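Local coordinates for cytochrome c XoxG (Methylobacterium extorquens, PDB 6ONQ), which binds a covalently attached heme c and probably carries electrons in lanthanide-dependent methanol oxidation, at residues K61-I73 / N157-G169. Residues are numbered along the deposited sequence; the frame is centred on the assembly and turned at random.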
ATOM      1  N   LYS A  61     -10.282  -6.138  -5.734  1.00 59.47           N
ATOM      2  CA  LYS A  61      -8.959  -6.494  -5.236  1.00 40.15           C
ATOM      3  C   LYS A  61      -8.086  -6.936  -6.404  1.00 45.60           C
ATOM      4  O   LYS A  61      -8.476  -7.822  -7.173  1.00 50.22           O
ATOM      5  CB  LYS A  61      -9.046  -7.627  -4.215  1.00 41.63           C
ATOM      6  CG  LYS A  61      -9.387  -7.216  -2.804  1.00 52.76           C
ATOM      7  CD  LYS A  61     -10.461  -8.142  -2.231  1.00 76.85           C
ATOM      8  CE  LYS A  61     -11.311  -7.456  -1.168  1.00 79.98           C
ATOM      9  NZ  LYS A  61     -12.216  -6.421  -1.733  1.00 79.44           N
ATOM     10  N   TYR A  62      -6.909  -6.341  -6.522  1.00 37.20           N
ATOM     11  CA  TYR A  62      -5.967  -6.721  -7.559  1.00 30.80           C
ATOM     12  C   TYR A  62      -4.814  -7.529  -6.976  1.00 25.57           C
ATOM     13  O   TYR A  62      -4.425  -7.348  -5.819  1.00 27.88           O
ATOM     14  CB  TYR A  62      -5.440  -5.483  -8.278  1.00 21.16           C
ATOM     15  CG  TYR A  62      -6.541  -4.659  -8.880  1.00 35.07           C
ATOM     16  CD1 TYR A  62      -7.227  -3.724  -8.119  1.00 44.08           C
ATOM     17  CD2 TYR A  62      -6.916  -4.828 -10.204  1.00 34.79           C
ATOM     18  CE1 TYR A  62      -8.246  -2.966  -8.659  1.00 31.72           C
ATOM     19  CE2 TYR A  62      -7.937  -4.077 -10.754  1.00 49.65           C
ATOM     20  CZ  TYR A  62      -8.602  -3.148  -9.971  1.00 41.24           C
ATOM     21  OH  TYR A  62      -9.619  -2.385 -10.495  1.00 45.76           O
ATOM     22  N   PHE A  63      -4.279  -8.436  -7.793  1.00 35.91           N
ATOM     23  CA  PHE A  63      -3.160  -9.292  -7.420  1.00 33.53           C
ATOM     24  C   PHE A  63      -2.124  -9.309  -8.536  1.00 32.50           C
ATOM     25  O   PHE A  63      -2.441  -9.068  -9.704  1.00 44.59           O
ATOM     26  CB  PHE A  63      -3.633 -10.716  -7.120  1.00 23.39           C
ATOM     27  CG  PHE A  63      -4.657 -10.793  -6.029  1.00 22.61           C
ATOM     28  CD1 PHE A  63      -6.005 -10.708  -6.321  1.00 29.10           C
ATOM     29  CD2 PHE A  63      -4.269 -10.948  -4.707  1.00 27.61           C
ATOM     30  CE1 PHE A  63      -6.952 -10.781  -5.317  1.00 34.00           C
ATOM     31  CE2 PHE A  63      -5.210 -11.024  -3.694  1.00 26.00           C
ATOM     32  CZ  PHE A  63      -6.555 -10.939  -4.001  1.00 27.00           C
ATOM     33  N   ASP A  64      -0.874  -9.589  -8.167  1.00 28.14           N
ATOM     34  CA  ASP A  64       0.197  -9.707  -9.148  1.00 31.88           C
ATOM     35  C   ASP A  64       0.383 -11.175  -9.538  1.00 23.99           C
ATOM     36  O   ASP A  64      -0.298 -12.066  -9.021  1.00 24.41           O
ATOM     37  CB  ASP A  64       1.493  -9.084  -8.614  1.00 27.78           C
ATOM     38  CG  ASP A  64       2.019  -9.766  -7.341  1.00 41.40           C
ATOM     39  OD1 ASP A  64       1.620 -10.913  -7.033  1.00 36.95           O
ATOM     40  OD2 ASP A  64       2.852  -9.146  -6.638  1.00 50.17           O
ATOM     41  N   LYS A  65       1.322 -11.445 -10.453  1.00 31.51           N
ATOM     42  CA  LYS A  65       1.520 -12.828 -10.886  1.00 34.38           C
ATOM     43  C   LYS A  65       1.962 -13.742  -9.746  1.00 28.81           C
ATOM     44  O   LYS A  65       1.731 -14.952  -9.829  1.00 28.76           O
ATOM     45  CB  LYS A  65       2.523 -12.915 -12.043  1.00 25.95           C
ATOM     46  CG  LYS A  65       3.960 -12.554 -11.696  1.00 42.97           C
ATOM     47  CD  LYS A  65       4.814 -12.432 -12.955  1.00 31.60           C
ATOM     48  CE  LYS A  65       5.926 -11.401 -12.793  1.00 36.47           C
ATOM     49  NZ  LYS A  65       6.596 -11.482 -11.462  1.00 58.41           N
ATOM     50  N   ASP A  66       2.553 -13.200  -8.673  1.00 33.97           N
ATOM     51  CA  ASP A  66       2.963 -13.995  -7.514  1.00 32.01           C
ATOM     52  C   ASP A  66       1.838 -14.243  -6.509  1.00 28.45           C
ATOM     53  O   ASP A  66       2.087 -14.858  -5.464  1.00 28.71           O
ATOM     54  CB  ASP A  66       4.131 -13.320  -6.787  1.00 25.90           C
ATOM     55  CG  ASP A  66       5.341 -13.140  -7.676  1.00 63.54           C
ATOM     56  OD1 ASP A  66       5.542 -12.015  -8.189  1.00 76.82           O
ATOM     57  OD2 ASP A  66       6.083 -14.126  -7.872  1.00 62.84           O
ATOM     58  N   GLY A  67       0.621 -13.786  -6.785  1.00 22.21           N
ATOM     59  CA  GLY A  67      -0.483 -13.957  -5.861  1.00 23.22           C
ATOM     60  C   GLY A  67      -0.586 -12.918  -4.765  1.00 38.98           C
ATOM     61  O   GLY A  67      -1.416 -13.079  -3.860  1.00 44.95           O
ATOM     62  N   HIS A  68       0.222 -11.843  -4.820  1.00 19.25           N
ATOM     63  CA  HIS A  68       0.263 -10.868  -3.750  1.00 27.96           C
ATOM     64  C   HIS A  68      -0.510  -9.603  -4.125  1.00 34.33           C
ATOM     65  O   HIS A  68      -0.644  -9.274  -5.307  1.00 27.15           O
ATOM     66  CB  HIS A  68       1.716 -10.520  -3.422  1.00 36.69           C
ATOM     67  CG  HIS A  68       2.501 -11.683  -2.903  1.00 41.83           C
ATOM     68  ND1 HIS A  68       3.707 -12.071  -3.448  1.00 28.59           N
ATOM     69  CD2 HIS A  68       2.243 -12.553  -1.898  1.00 35.27           C
ATOM     70  CE1 HIS A  68       4.157 -13.130  -2.798  1.00 39.69           C
ATOM     71  NE2 HIS A  68       3.290 -13.441  -1.851  1.00 52.62           N
ATOM     72  N   PRO A  69      -1.040  -8.887  -3.134  1.00 20.10           N
ATOM     73  CA  PRO A  69      -1.865  -7.711  -3.429  1.00 13.76           C
ATOM     74  C   PRO A  69      -1.083  -6.649  -4.181  1.00 21.70           C
ATOM     75  O   PRO A  69       0.135  -6.524  -4.034  1.00 21.92           O
ATOM     76  CB  PRO A  69      -2.279  -7.209  -2.042  1.00 10.07           C
ATOM     77  CG  PRO A  69      -2.129  -8.373  -1.150  1.00 15.29           C
ATOM     78  CD  PRO A  69      -0.986  -9.176  -1.694  1.00 18.17           C
ATOM     79  N   THR A  70      -1.803  -5.876  -4.991  1.00 14.20           N
ATOM     80  CA  THR A  70      -1.191  -4.800  -5.754  1.00 18.32           C
ATOM     81  C   THR A  70      -2.224  -3.711  -5.988  1.00 20.68           C
ATOM     82  O   THR A  70      -3.404  -3.861  -5.657  1.00 22.08           O
ATOM     83  CB  THR A  70      -0.606  -5.295  -7.087  1.00 15.50           C
ATOM     84  OG1 THR A  70       0.346  -4.348  -7.560  1.00 13.48           O
ATOM     85  CG2 THR A  70      -1.676  -5.457  -8.144  1.00 22.18           C
ATOM     86  N   PHE A  71      -1.758  -2.606  -6.561  1.00 19.69           N
ATOM     87  CA  PHE A  71      -2.578  -1.436  -6.812  1.00 23.56           C
ATOM     88  C   PHE A  71      -3.135  -1.447  -8.233  1.00 29.01           C
ATOM     89  O   PHE A  71      -2.941  -2.388  -9.005  1.00 34.44           O
ATOM     90  CB  PHE A  71      -1.759  -0.178  -6.569  1.00 27.92           C
ATOM     91  CG  PHE A  71      -0.447  -0.180  -7.278  1.00 28.75           C
ATOM     92  CD1 PHE A  71      -0.368   0.139  -8.618  1.00 23.43           C
ATOM     93  CD2 PHE A  71       0.712  -0.513  -6.606  1.00 25.67           C
ATOM     94  CE1 PHE A  71       0.844   0.141  -9.266  1.00 23.78           C
ATOM     95  CE2 PHE A  71       1.927  -0.510  -7.254  1.00 21.97           C
ATOM     96  CZ  PHE A  71       1.993  -0.185  -8.584  1.00 13.49           C
ATOM     97  N   HIS A  72      -3.839  -0.364  -8.576  1.00 32.98           N
ATOM     98  CA  HIS A  72      -4.402  -0.198  -9.916  1.00 27.82           C
ATOM     99  C   HIS A  72      -4.763   1.277 -10.073  1.00 28.71           C
ATOM    100  O   HIS A  72      -5.822   1.706  -9.610  1.00 42.42           O
ATOM    101  CB  HIS A  72      -5.611  -1.090 -10.134  1.00 22.49           C
ATOM    102  CG  HIS A  72      -6.175  -0.997 -11.515  1.00 39.02           C
ATOM    103  ND1 HIS A  72      -7.530  -0.988 -11.768  1.00 52.35           N
ATOM    104  CD2 HIS A  72      -5.569  -0.902 -12.720  1.00 37.81           C
ATOM    105  CE1 HIS A  72      -7.735  -0.897 -13.069  1.00 41.29           C
ATOM    106  NE2 HIS A  72      -6.560  -0.841 -13.668  1.00 48.21           N
ATOM    107  N   ILE A  73      -3.873   2.031 -10.719  1.00 27.07           N
ATOM    108  CA  ILE A  73      -4.061   3.449 -11.006  1.00 34.65           C
ATOM    109  C   ILE A  73      -4.621   3.594 -12.412  1.00 40.95           C
ATOM    110  O   ILE A  73      -4.271   2.826 -13.317  1.00 32.32           O
ATOM    111  CB  ILE A  73      -2.740   4.225 -10.862  1.00 34.45           C
ATOM    112  CG1 ILE A  73      -1.931   3.695  -9.682  1.00 33.33           C
ATOM    113  CG2 ILE A  73      -2.994   5.700 -10.693  1.00 41.58           C
ATOM    114  CD1 ILE A  73      -2.617   3.828  -8.371  1.00 20.34           C
ATOM    115  N   ASN A 157      -3.315  -5.404   4.155  1.00 19.16           N
ATOM    116  CA  ASN A 157      -3.235  -5.373   2.698  1.00 14.92           C
ATOM    117  C   ASN A 157      -3.385  -3.954   2.169  1.00 17.58           C
ATOM    118  O   ASN A 157      -2.736  -3.579   1.187  1.00 17.52           O
ATOM    119  CB  ASN A 157      -4.302  -6.281   2.093  1.00 16.86           C
ATOM    120  CG  ASN A 157      -4.027  -7.748   2.348  1.00 25.57           C
ATOM    121  OD1 ASN A 157      -2.941  -8.125   2.797  1.00 26.14           O
ATOM    122  ND2 ASN A 157      -5.012  -8.590   2.050  1.00 38.63           N
ATOM    123  N   ASP A 158      -4.245  -3.155   2.795  1.00 18.42           N
ATOM    124  CA  ASP A 158      -4.385  -1.766   2.382  1.00 18.15           C
ATOM    125  C   ASP A 158      -3.067  -1.016   2.538  1.00 16.35           C
ATOM    126  O   ASP A 158      -2.626  -0.305   1.627  1.00 19.33           O
ATOM    127  CB  ASP A 158      -5.492  -1.103   3.197  1.00 26.32           C
ATOM    128  CG  ASP A 158      -6.792  -1.902   3.182  1.00 38.56           C
ATOM    129  OD1 ASP A 158      -6.741  -3.151   3.300  1.00 35.48           O
ATOM    130  OD2 ASP A 158      -7.869  -1.273   3.061  1.00 41.50           O
ATOM    131  N   LEU A 159      -2.405  -1.185   3.679  1.00 11.05           N
ATOM    132  CA  LEU A 159      -1.134  -0.505   3.886  1.00 14.26           C
ATOM    133  C   LEU A 159      -0.082  -0.977   2.890  1.00 20.43           C
ATOM    134  O   LEU A 159       0.683  -0.163   2.359  1.00 23.23           O
ATOM    135  CB  LEU A 159      -0.666  -0.720   5.320  1.00 17.17           C
ATOM    136  CG  LEU A 159      -1.607  -0.052   6.329  1.00 15.30           C
ATOM    137  CD1 LEU A 159      -1.522  -0.703   7.701  1.00 11.01           C
ATOM    138  CD2 LEU A 159      -1.300   1.434   6.406  1.00 16.24           C
ATOM    139  N   TYR A 160      -0.049  -2.289   2.608  1.00 21.79           N
ATOM    140  CA  TYR A 160       0.910  -2.836   1.650  1.00  8.45           C
ATOM    141  C   TYR A 160       0.693  -2.255   0.262  1.00 10.61           C
ATOM    142  O   TYR A 160       1.636  -1.787  -0.385  1.00 16.23           O
ATOM    143  CB  TYR A 160       0.807  -4.359   1.609  1.00  8.10           C
ATOM    144  CG  TYR A 160       1.792  -4.989   0.651  1.00 14.94           C
ATOM    145  CD1 TYR A 160       3.156  -4.991   0.928  1.00 17.50           C
ATOM    146  CD2 TYR A 160       1.367  -5.563  -0.546  1.00 14.84           C
ATOM    147  CE1 TYR A 160       4.066  -5.551   0.049  1.00 11.90           C
ATOM    148  CE2 TYR A 160       2.276  -6.131  -1.434  1.00 13.77           C
ATOM    149  CZ  TYR A 160       3.623  -6.118  -1.125  1.00 17.18           C
ATOM    150  OH  TYR A 160       4.541  -6.674  -1.985  1.00 34.18           O
ATOM    151  N   VAL A 161      -0.554  -2.269  -0.208  1.00 12.49           N
ATOM    152  CA  VAL A 161      -0.868  -1.788  -1.552  1.00 14.25           C
ATOM    153  C   VAL A 161      -0.450  -0.330  -1.719  1.00 12.85           C
ATOM    154  O   VAL A 161       0.273   0.024  -2.656  1.00 15.74           O
ATOM    155  CB  VAL A 161      -2.364  -1.984  -1.838  1.00 13.67           C
ATOM    156  CG1 VAL A 161      -2.759  -1.253  -3.080  1.00 17.94           C
ATOM    157  CG2 VAL A 161      -2.671  -3.461  -1.972  1.00 14.25           C
ATOM    158  N   TYR A 162      -0.900   0.535  -0.816  1.00 15.25           N
ATOM    159  CA  TYR A 162      -0.544   1.948  -0.890  1.00 13.19           C
ATOM    160  C   TYR A 162       0.975   2.153  -0.861  1.00 17.71           C
ATOM    161  O   TYR A 162       1.537   2.886  -1.682  1.00 12.77           O
ATOM    162  CB  TYR A 162      -1.216   2.698   0.266  1.00 11.73           C
ATOM    163  CG  TYR A 162      -0.625   4.056   0.488  1.00 14.79           C
ATOM    164  CD1 TYR A 162      -0.748   5.036  -0.472  1.00 11.87           C
ATOM    165  CD2 TYR A 162       0.091   4.350   1.637  1.00 11.61           C
ATOM    166  CE1 TYR A 162      -0.195   6.264  -0.297  1.00  7.93           C
ATOM    167  CE2 TYR A 162       0.646   5.593   1.817  1.00  7.43           C
ATOM    168  CZ  TYR A 162       0.496   6.542   0.841  1.00  5.10           C
ATOM    169  OH  TYR A 162       1.036   7.797   0.986  1.00 34.03           O
ATOM    170  N   LEU A 163       1.660   1.528   0.096  1.00 15.37           N
ATOM    171  CA  LEU A 163       3.099   1.727   0.171  1.00 12.30           C
ATOM    172  C   LEU A 163       3.823   1.061  -0.997  1.00 21.29           C
ATOM    173  O   LEU A 163       4.931   1.473  -1.355  1.00 13.69           O
ATOM    174  CB  LEU A 163       3.626   1.201   1.496  1.00 13.63           C
ATOM    175  CG  LEU A 163       3.347   1.962   2.786  1.00 14.56           C
ATOM    176  CD1 LEU A 163       3.716   1.078   3.976  1.00  6.82           C
ATOM    177  CD2 LEU A 163       4.117   3.281   2.805  1.00 11.15           C
ATOM    178  N   ARG A 164       3.219   0.033  -1.598  1.00 19.90           N
ATOM    179  CA  ARG A 164       3.753  -0.514  -2.837  1.00 11.03           C
ATOM    180  C   ARG A 164       3.641   0.490  -3.972  1.00 15.56           C
ATOM    181  O   ARG A 164       4.566   0.630  -4.781  1.00 24.05           O
ATOM    182  CB  ARG A 164       3.018  -1.796  -3.204  1.00 17.30           C
ATOM    183  CG  ARG A 164       3.935  -2.907  -3.625  1.00 16.93           C
ATOM    184  CD  ARG A 164       3.177  -4.018  -4.319  1.00 16.81           C
ATOM    185  NE  ARG A 164       4.079  -4.728  -5.213  1.00 21.71           N
ATOM    186  CZ  ARG A 164       3.859  -5.934  -5.716  1.00 20.38           C
ATOM    187  NH1 ARG A 164       2.747  -6.593  -5.421  1.00 19.72           N
ATOM    188  NH2 ARG A 164       4.765  -6.477  -6.520  1.00 35.46           N
ATOM    189  N   ALA A 165       2.506   1.187  -4.060  1.00 20.82           N
ATOM    190  CA  ALA A 165       2.346   2.206  -5.093  1.00 20.68           C
ATOM    191  C   ALA A 165       3.324   3.353  -4.902  1.00 16.02           C
ATOM    192  O   ALA A 165       3.777   3.951  -5.885  1.00 20.77           O
ATOM    193  CB  ALA A 165       0.913   2.727  -5.105  1.00 14.58           C
ATOM    194  N   ARG A 166       3.667   3.671  -3.654  1.00 16.31           N
ATOM    195  CA  ARG A 166       4.708   4.665  -3.412  1.00 20.40           C
ATOM    196  C   ARG A 166       6.060   4.159  -3.890  1.00 17.88           C
ATOM    197  O   ARG A 166       6.796   4.874  -4.578  1.00 28.57           O
ATOM    198  CB  ARG A 166       4.758   5.026  -1.928  1.00 19.51           C
ATOM    199  CG  ARG A 166       3.472   5.677  -1.406  1.00 22.72           C
ATOM    200  CD  ARG A 166       3.334   7.128  -1.863  1.00 19.92           C
ATOM    201  NE  ARG A 166       4.430   7.944  -1.355  1.00 25.99           N
ATOM    202  CZ  ARG A 166       5.302   8.594  -2.121  1.00 32.95           C
ATOM    203  NH1 ARG A 166       5.211   8.544  -3.449  1.00 23.61           N
ATOM    204  NH2 ARG A 166       6.272   9.292  -1.553  1.00 26.55           N
ATOM    205  N   ALA A 167       6.390   2.913  -3.553  1.00 27.93           N
ATOM    206  CA  ALA A 167       7.695   2.361  -3.892  1.00 15.65           C
ATOM    207  C   ALA A 167       7.892   2.271  -5.395  1.00 25.06           C
ATOM    208  O   ALA A 167       9.014   2.435  -5.886  1.00 21.75           O
ATOM    209  CB  ALA A 167       7.859   0.986  -3.250  1.00 14.95           C
ATOM    210  N   ALA A 168       6.822   2.005  -6.137  1.00 21.79           N
ATOM    211  CA  ALA A 168       6.904   1.952  -7.588  1.00 19.03           C
ATOM    212  C   ALA A 168       6.901   3.334  -8.226  1.00 29.79           C
ATOM    213  O   ALA A 168       7.031   3.434  -9.453  1.00 27.01           O
ATOM    214  CB  ALA A 168       5.744   1.124  -8.143  1.00  9.07           C
ATOM    215  N   GLY A 169       6.756   4.393  -7.432  1.00 20.09           N
ATOM    216  CA  GLY A 169       6.549   5.707  -8.000  1.00 20.86           C
ATOM    217  C   GLY A 169       5.260   5.851  -8.776  1.00 28.32           C
ATOM    218  O   GLY A 169       5.108   6.814  -9.530  1.00 36.25           O
TER
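Phe71 lays its ring obliquely against Ala165 in the last turn of helix 156-167 and Ala168 just beyond it. Phe71 CD2 comes to 3.6 Å from Ala165 CB, and CZ reaches the methyl of Ala168 farther along. The ring arrives there because CG sits between the backbone N and the carbonyl carbon (chi1 50°), which carries it along the helix while CB remains beside CG1 of Val161. That valine fills the middle of the contact: CG1 faces Phe71, and Val161 CG2 lies 3.8 Å from Pro69 CB. The proline ring meets the helix a turn earlier, where Pro69 and the Asn157 side chain cross at about a right angle, with Pro69 CG against Asn157 CG; OD1 of Asn157 is hydrogen-bonded to Tyr121.

Beside this apolar row, the polar grip comes from Arg164, whose chain runs extended from CG to NE and brings the guanidinium to the hairpin formed by strands 61-63 and 69-74. Arg164 NH1 is shared: a salt bridge of 2.8 Å goes to Asp64 OD2, nearly straight at 162°, and a hydrogen bond of 3.0 Å to Pro69 O. Both acceptors lie in the guanidinium plane, yet the carboxylate is turned 85° from it, and OD2 is approached from above its own plane. NH2 adds only a weak bond to the same oxygen. Asp64 OD1 accepts the backbone N-H of His68, the residue that follows the Asp64-Gly67 turn, and so closes the loop on itself. Pro69 O also lies in plane at the edge of the Tyr160 ring, 3.4 Å from Tyr160 CE2.

The contact thus joins the N-terminal antiparallel sheet to a helix of the cytochrome c core; the side chain of Tyr160 is about 8 Å from the heme c. Buried Asp64 and Arg164 would largely balance each other's charge, while the NH1 bonds tie the loop to the helix and OD1 holds the carboxylate in place within the loop.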